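Local coordinates for trypanothione-dependent glyoxalase I (Leishmania major, PDB 2C21), which is a nickel-binding metalloenzyme of the glyoxalase I family, a dimer that builds each metal site from residues of both of its subunits, at residues A[25-30]-A[48-53]; A[112-117]-A[122-127]. All coordinates share one frame; numbering follows the deposited sequence. Where two conformers were deposited one is given.

How the interactions relate
Helix 19-29 joins the two contacts: its last turn packs on strand 45-51 in interaction 1 and also reaches the hairpin of interaction 2, whose centre lies 13 Å from that of interaction 1. The direct evidence is a probable hydrogen bond of 2.5 Å between Tyr-26 OH and Asp-116 OD2, along with packing of Phe-25 CG on Pro-117 CD at 3.7 Å. Interaction 2 belongs to the metal site through Glu-123. Interaction 1 stands further back, with the side chain of Leu-50 about 12 Å from a bound nickel. Both contacts also meet the second subunit, so each lies partly along the dimer interface.

Interaction 1 of 2, residues A[25-30]-A[48-53]; sequences FYTERL and VFLGYG
The CD2 methyl of Leu-50 enters the angle between two neighbouring residues of helix 19-29, meeting Tyr-26 CB at 3.9 Å and Thr-27 CG2 at 4.0 Å. This is the packed, apolar part of the contact. With CG of Leu-50 anti to its carbonyl carbon (chi1 -54°), the side chain extends from strand 45-51 toward the helix and crosses that of Thr-27 at about a right angle. The backbones stay 7.8 Å apart between the CA atoms of Tyr-26 and Leu-50, so side chains alone bridge the gap.

The other end is wider-spaced, the CA atoms of buried Leu-30 and partly exposed Tyr-52 lying 9.4 Å apart, and one hydrogen bond spans it. Tyr-52 reaches across with its phenol and donates from OH to Leu-30 O at 2.7 Å. The carbonyl oxygen lies at the ring edge, in the ring plane, 3.3 Å from Tyr-52 CE1. The C=O...OH angle is 130° and the donor stands 42° out of the carbonyl plane, so the bond misses the lone-pair direction. Leu-30 O also accepts from Arg-7 NH1 of the second subunit, so two donors grip it, and that arginine packs on Tyr-52. Thr-27 OG1 turns back to Ile-23 O, which leaves its methyl to face Leu-50.

Tyr-26 and Leu-30 also touch Ile-122 of strand 121-126, so this helix end lies between the two sheets. Strand 8-15, helix 19-29 and strands 33-40, 45-51 and 60-66 follow one another in the order of the beta-alpha-beta-beta-beta module of the glyoxalase fold; the contact joins its helix to its third strand.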
loop_
_atom_site.group_PDB
_atom_site.type_symbol
_atom_site.label_atom_id
_atom_site.label_comp_id
_atom_site.label_asym_id
_atom_site.label_seq_id
_atom_site.Cartn_x
_atom_site.Cartn_y
_atom_site.Cartn_z
ATOM N N PHE A 25 10.459 4.037 -14.029
ATOM C CA PHE A 25 10.687 4.596 -12.712
ATOM C C PHE A 25 10.835 3.510 -11.621
ATOM O O PHE A 25 11.834 3.475 -10.912
ATOM C CB PHE A 25 9.545 5.547 -12.350
ATOM C CG PHE A 25 9.692 6.163 -10.997
ATOM C CD1 PHE A 25 10.497 7.281 -10.815
ATOM C CD2 PHE A 25 9.051 5.608 -9.902
ATOM C CE1 PHE A 25 10.648 7.843 -9.572
ATOM C CE2 PHE A 25 9.199 6.156 -8.647
ATOM C CZ PHE A 25 10.002 7.276 -8.472
ATOM N N TYR A 26 9.849 2.629 -11.484
ATOM C CA TYR A 26 9.852 1.676 -10.370
ATOM C C TYR A 26 10.946 0.617 -10.509
ATOM O O TYR A 26 11.467 0.136 -9.503
ATOM C CB TYR A 26 8.453 1.049 -10.137
ATOM C CG TYR A 26 7.479 2.034 -9.518
ATOM C CD1 TYR A 26 7.570 2.374 -8.175
ATOM C CD2 TYR A 26 6.495 2.652 -10.284
ATOM C CE1 TYR A 26 6.699 3.318 -7.600
ATOM C CE2 TYR A 26 5.620 3.569 -9.728
ATOM C CZ TYR A 26 5.716 3.903 -8.389
ATOM O OH TYR A 26 4.844 4.834 -7.841
ATOM N N THR A 27 11.316 0.276 -11.737
ATOM C CA THR A 27 12.426 -0.658 -11.962
ATOM C C THR A 27 13.793 0.033 -11.881
ATOM O O THR A 27 14.608 -0.302 -11.022
ATOM C CB THR A 27 12.260 -1.425 -13.303
ATOM O OG1 THR A 27 12.227 -0.502 -14.397
ATOM C CG2 THR A 27 10.965 -2.210 -13.290
ATOM N N GLU A 28 14.036 1.002 -12.760
ATOM C CA GLU A 28 15.360 1.623 -12.860
ATOM C C GLU A 28 15.675 2.554 -11.688
ATOM O O GLU A 28 16.804 2.564 -11.197
ATOM C CB GLU A 28 15.536 2.374 -14.187
ATOM C CG GLU A 28 15.381 1.489 -15.431
ATOM C CD GLU A 28 15.602 2.260 -16.718
ATOM O OE1 GLU A 28 15.868 3.481 -16.643
ATOM O OE2 GLU A 28 15.504 1.644 -17.813
ATOM N N ARG A 29 14.692 3.327 -11.234
ATOM C CA ARG A 29 14.934 4.250 -10.114
ATOM C C ARG A 29 14.791 3.575 -8.746
ATOM O O ARG A 29 15.529 3.906 -7.830
ATOM C CB ARG A 29 14.050 5.508 -10.199
ATOM C CG ARG A 29 14.122 6.265 -11.538
ATOM C CD ARG A 29 15.323 7.234 -11.659
ATOM N NE ARG A 29 16.626 6.584 -11.482
ATOM C CZ ARG A 29 17.329 5.965 -12.435
ATOM N NH1 ARG A 29 16.881 5.872 -13.681
ATOM N NH2 ARG A 29 18.495 5.418 -12.130
ATOM N N LEU A 30 13.856 2.635 -8.596
ATOM C CA LEU A 30 13.593 2.047 -7.275
ATOM C C LEU A 30 14.076 0.603 -7.071
ATOM O O LEU A 30 14.121 0.133 -5.931
ATOM C CB LEU A 30 12.109 2.213 -6.905
ATOM C CG LEU A 30 11.778 3.640 -6.458
ATOM C CD1 LEU A 30 10.304 3.920 -6.441
ATOM C CD2 LEU A 30 12.379 3.913 -5.082
ATOM N N VAL A 48 -0.221 -4.235 -14.092
ATOM C CA VAL A 48 1.185 -4.658 -13.932
ATOM C C VAL A 48 1.518 -4.726 -12.464
ATOM O O VAL A 48 1.270 -3.777 -11.713
ATOM C CB VAL A 48 2.192 -3.700 -14.594
ATOM C CG1 VAL A 48 3.627 -4.218 -14.408
ATOM C CG2 VAL A 48 1.863 -3.517 -16.070
ATOM N N PHE A 49 2.056 -5.868 -12.060
ATOM C CA PHE A 49 2.458 -6.101 -10.687
ATOM C C PHE A 49 3.972 -6.036 -10.621
ATOM O O PHE A 49 4.676 -6.741 -11.383
ATOM C CB PHE A 49 1.924 -7.444 -10.196
ATOM C CG PHE A 49 0.421 -7.467 -10.049
ATOM C CD1 PHE A 49 -0.403 -7.668 -11.161
ATOM C CD2 PHE A 49 -0.172 -7.272 -8.808
ATOM C CE1 PHE A 49 -1.806 -7.659 -11.031
ATOM C CE2 PHE A 49 -1.554 -7.274 -8.669
ATOM C CZ PHE A 49 -2.372 -7.469 -9.782
ATOM N N LEU A 50 4.466 -5.178 -9.731
ATOM C CA LEU A 50 5.915 -4.979 -9.506
ATOM C C LEU A 50 6.230 -5.078 -8.033
ATOM O O LEU A 50 5.420 -4.712 -7.189
ATOM C CB LEU A 50 6.380 -3.578 -9.924
ATOM C CG LEU A 50 6.097 -3.057 -11.328
ATOM C CD1 LEU A 50 4.839 -2.210 -11.279
ATOM C CD2 LEU A 50 7.287 -2.252 -11.824
ATOM N N GLY A 51 7.437 -5.518 -7.733
ATOM C CA GLY A 51 7.861 -5.584 -6.351
ATOM C C GLY A 51 9.292 -5.992 -6.193
ATOM O O GLY A 51 10.019 -6.159 -7.161
ATOM N N TYR A 52 9.680 -6.167 -4.943
ATOM C CA TYR A 52 11.020 -6.578 -4.603
ATOM C C TYR A 52 11.085 -8.090 -4.443
ATOM O O TYR A 52 12.133 -8.655 -4.165
ATOM C CB TYR A 52 11.456 -5.851 -3.328
ATOM C CG TYR A 52 11.636 -4.361 -3.538
ATOM C CD1 TYR A 52 12.658 -3.883 -4.338
ATOM C CD2 TYR A 52 10.774 -3.436 -2.958
ATOM C CE1 TYR A 52 12.840 -2.526 -4.542
ATOM C CE2 TYR A 52 10.941 -2.071 -3.164
ATOM C CZ TYR A 52 11.975 -1.619 -3.947
ATOM O OH TYR A 52 12.168 -0.265 -4.146
ATOM N N GLY A 53 9.958 -8.753 -4.638
ATOM C CA GLY A 53 9.917 -10.201 -4.583
ATOM C C GLY A 53 8.585 -10.636 -5.137
ATOM O O GLY A 53 7.740 -9.795 -5.408
#

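Interaction 2 of 2, residues A[112-117]-A[122-127]; sequences AFVVDP and IELLNE. With NI (nickel (II) ion), chain H.
Glu-123 and Phe-113 face each other as a non-hydrogen-bonded pair in an antiparallel beta hairpin, part of the second beta-alpha-beta-beta-beta module of this glyoxalase fold. Glu-123 OE1 binds nickel at 2.2 Å. Water 1 completes the shell at 1.9 Å from the nickel, with His-80 of the same chain and His-11 and Glu-62 of the second subunit.

Around this shell, the Phe-113 ring lies under the glutamate chain, the two crossing obliquely. Glu-123 CG sits over one ring face, 4.1 Å from the centroid and 26° off the normal, a CH-pi contact. Glu-123 CG is anti to its backbone N (chi1 -171°) and the chain continues extended, so the carboxylate ends beside the ring, Glu-123 OE2 3.5 Å from Phe-113 CZ, while OE1 turns to the nickel. Phe-113 also meets His-80 edge-to-face, so the one ring touches two nickel ligands, Glu-123 and His-80.

Further out, backbone bonds fix the register: Ala-112 with Leu-124 and Val-114 with Ile-122 each exchange two, such as Leu-124 N to Ala-112 O at 2.9 Å. Their side chains line the other face, toward helices 19-29 and 88-97, where Val-114 CG1 touches Leu-124 CD1 at 3.8 Å.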
loop_
_atom_site.group_PDB
_atom_site.type_symbol
_atom_site.label_atom_id
_atom_site.label_comp_id
_atom_site.label_asym_id
_atom_site.label_seq_id
_atom_site.Cartn_x
_atom_site.Cartn_y
_atom_site.Cartn_z
ATOM N N ALA A 112 13.127 10.605 3.238
ATOM C CA ALA A 112 12.950 11.520 2.120
ATOM C C ALA A 112 11.638 11.217 1.446
ATOM O O ALA A 112 11.081 10.133 1.621
ATOM C CB ALA A 112 14.101 11.405 1.126
ATOM N N PHE A 113 11.132 12.194 0.707
ATOM C CA PHE A 113 9.955 11.994 -0.119
ATOM C C PHE A 113 10.299 12.341 -1.552
ATOM O O PHE A 113 10.840 13.413 -1.820
ATOM C CB PHE A 113 8.788 12.860 0.359
ATOM C CG PHE A 113 7.968 12.226 1.434
ATOM C CD1 PHE A 113 8.227 12.488 2.771
ATOM C CD2 PHE A 113 6.923 11.358 1.110
ATOM C CE1 PHE A 113 7.465 11.896 3.771
ATOM C CE2 PHE A 113 6.145 10.763 2.116
ATOM C CZ PHE A 113 6.423 11.034 3.443
ATOM N N VAL A 114 9.973 11.417 -2.459
ATOM C CA VAL A 114 10.127 11.616 -3.896
ATOM C C VAL A 114 8.773 11.412 -4.589
ATOM O O VAL A 114 7.846 10.836 -4.007
ATOM C CB VAL A 114 11.204 10.673 -4.493
ATOM C CG1 VAL A 114 12.512 10.800 -3.702
ATOM C CG2 VAL A 114 10.722 9.217 -4.543
ATOM N N VAL A 115 8.670 11.890 -5.825
ATOM C CA VAL A 115 7.407 11.879 -6.554
ATOM C C VAL A 115 7.533 11.037 -7.820
ATOM O O VAL A 115 8.489 11.199 -8.587
ATOM C CB VAL A 115 6.956 13.313 -6.893
ATOM C CG1 VAL A 115 5.507 13.314 -7.393
ATOM C CG2 VAL A 115 7.096 14.214 -5.663
ATOM N N ASP A 116 6.586 10.117 -8.029
ATOM C CA ASP A 116 6.629 9.245 -9.186
ATOM C C ASP A 116 6.086 9.984 -10.413
ATOM O O ASP A 116 5.599 11.110 -10.288
ATOM C CB ASP A 116 5.952 7.880 -8.879
ATOM C CG ASP A 116 4.481 7.818 -9.230
ATOM O OD1 ASP A 116 3.824 8.861 -9.479
ATOM O OD2 ASP A 116 3.972 6.661 -9.237
ATOM N N PRO A 117 6.195 9.372 -11.615
ATOM C CA PRO A 117 5.831 10.114 -12.829
ATOM C C PRO A 117 4.383 10.621 -12.902
ATOM O O PRO A 117 4.113 11.588 -13.636
ATOM C CB PRO A 117 6.147 9.120 -13.940
ATOM C CG PRO A 117 7.245 8.260 -13.340
ATOM C CD PRO A 117 6.709 8.038 -11.954
ATOM N N ILE A 122 6.277 8.802 -2.676
ATOM C CA ILE A 122 6.951 7.639 -2.132
ATOM C C ILE A 122 7.870 8.100 -0.998
ATOM O O ILE A 122 8.668 9.034 -1.166
ATOM C CB ILE A 122 7.751 6.921 -3.222
ATOM C CG1 ILE A 122 6.800 6.260 -4.222
ATOM C CG2 ILE A 122 8.705 5.876 -2.621
ATOM C CD1 ILE A 122 7.279 6.331 -5.620
ATOM N N GLU A 123 7.750 7.444 0.150
ATOM C CA GLU A 123 8.590 7.716 1.299
ATOM C C GLU A 123 9.754 6.739 1.312
ATOM O O GLU A 123 9.547 5.533 1.333
ATOM C CB GLU A 123 7.785 7.572 2.597
ATOM C CG GLU A 123 8.520 8.055 3.849
ATOM C CD GLU A 123 7.654 7.952 5.090
ATOM O OE1 GLU A 123 6.936 6.959 5.239
ATOM O OE2 GLU A 123 7.695 8.866 5.920
ATOM N N LEU A 124 10.972 7.277 1.286
ATOM C CA LEU A 124 12.180 6.494 1.393
ATOM C C LEU A 124 12.672 6.566 2.823
ATOM O O LEU A 124 12.876 7.657 3.362
ATOM C CB LEU A 124 13.245 7.048 0.450
ATOM C CG LEU A 124 12.833 7.082 -1.024
ATOM C CD1 LEU A 124 13.903 7.802 -1.843
ATOM C CD2 LEU A 124 12.610 5.668 -1.529
ATOM N N LEU A 125 12.857 5.405 3.433
ATOM C CA LEU A 125 13.261 5.313 4.824
ATOM C C LEU A 125 14.499 4.458 4.989
ATOM O O LEU A 125 14.619 3.402 4.377
ATOM C CB LEU A 125 12.150 4.689 5.658
ATOM C CG LEU A 125 10.840 5.472 5.756
ATOM C CD1 LEU A 125 9.847 4.643 6.550
ATOM C CD2 LEU A 125 11.058 6.826 6.409
ATOM N N ASN A 126 15.410 4.904 5.840
ATOM C CA ASN A 126 16.493 4.031 6.261
ATOM C C ASN A 126 15.893 2.908 7.109
ATOM O O ASN A 126 15.422 3.146 8.230
ATOM C CB ASN A 126 17.542 4.801 7.050
ATOM C CG ASN A 126 18.751 3.956 7.359
ATOM O OD1 ASN A 126 19.832 4.147 6.783
ATOM N ND2 ASN A 126 18.574 2.990 8.250
ATOM N N GLU A 127 15.899 1.690 6.577
ATOM C CA GLU A 127 15.095 0.618 7.160
ATOM C C GLU A 127 15.614 0.210 8.516
ATOM O O GLU A 127 14.814 -0.084 9.410
ATOM C CB GLU A 127 15.031 -0.605 6.249
ATOM C CG GLU A 127 14.262 -1.765 6.859
ATOM C CD GLU A 127 14.034 -2.923 5.890
ATOM O OE1 GLU A 127 14.424 -2.832 4.701
ATOM O OE2 GLU A 127 13.452 -3.936 6.328
HETATM NI NI NI H . 4.894 6.579 6.081
HETATM O O HOH W 1 5.831 6.880 7.747
#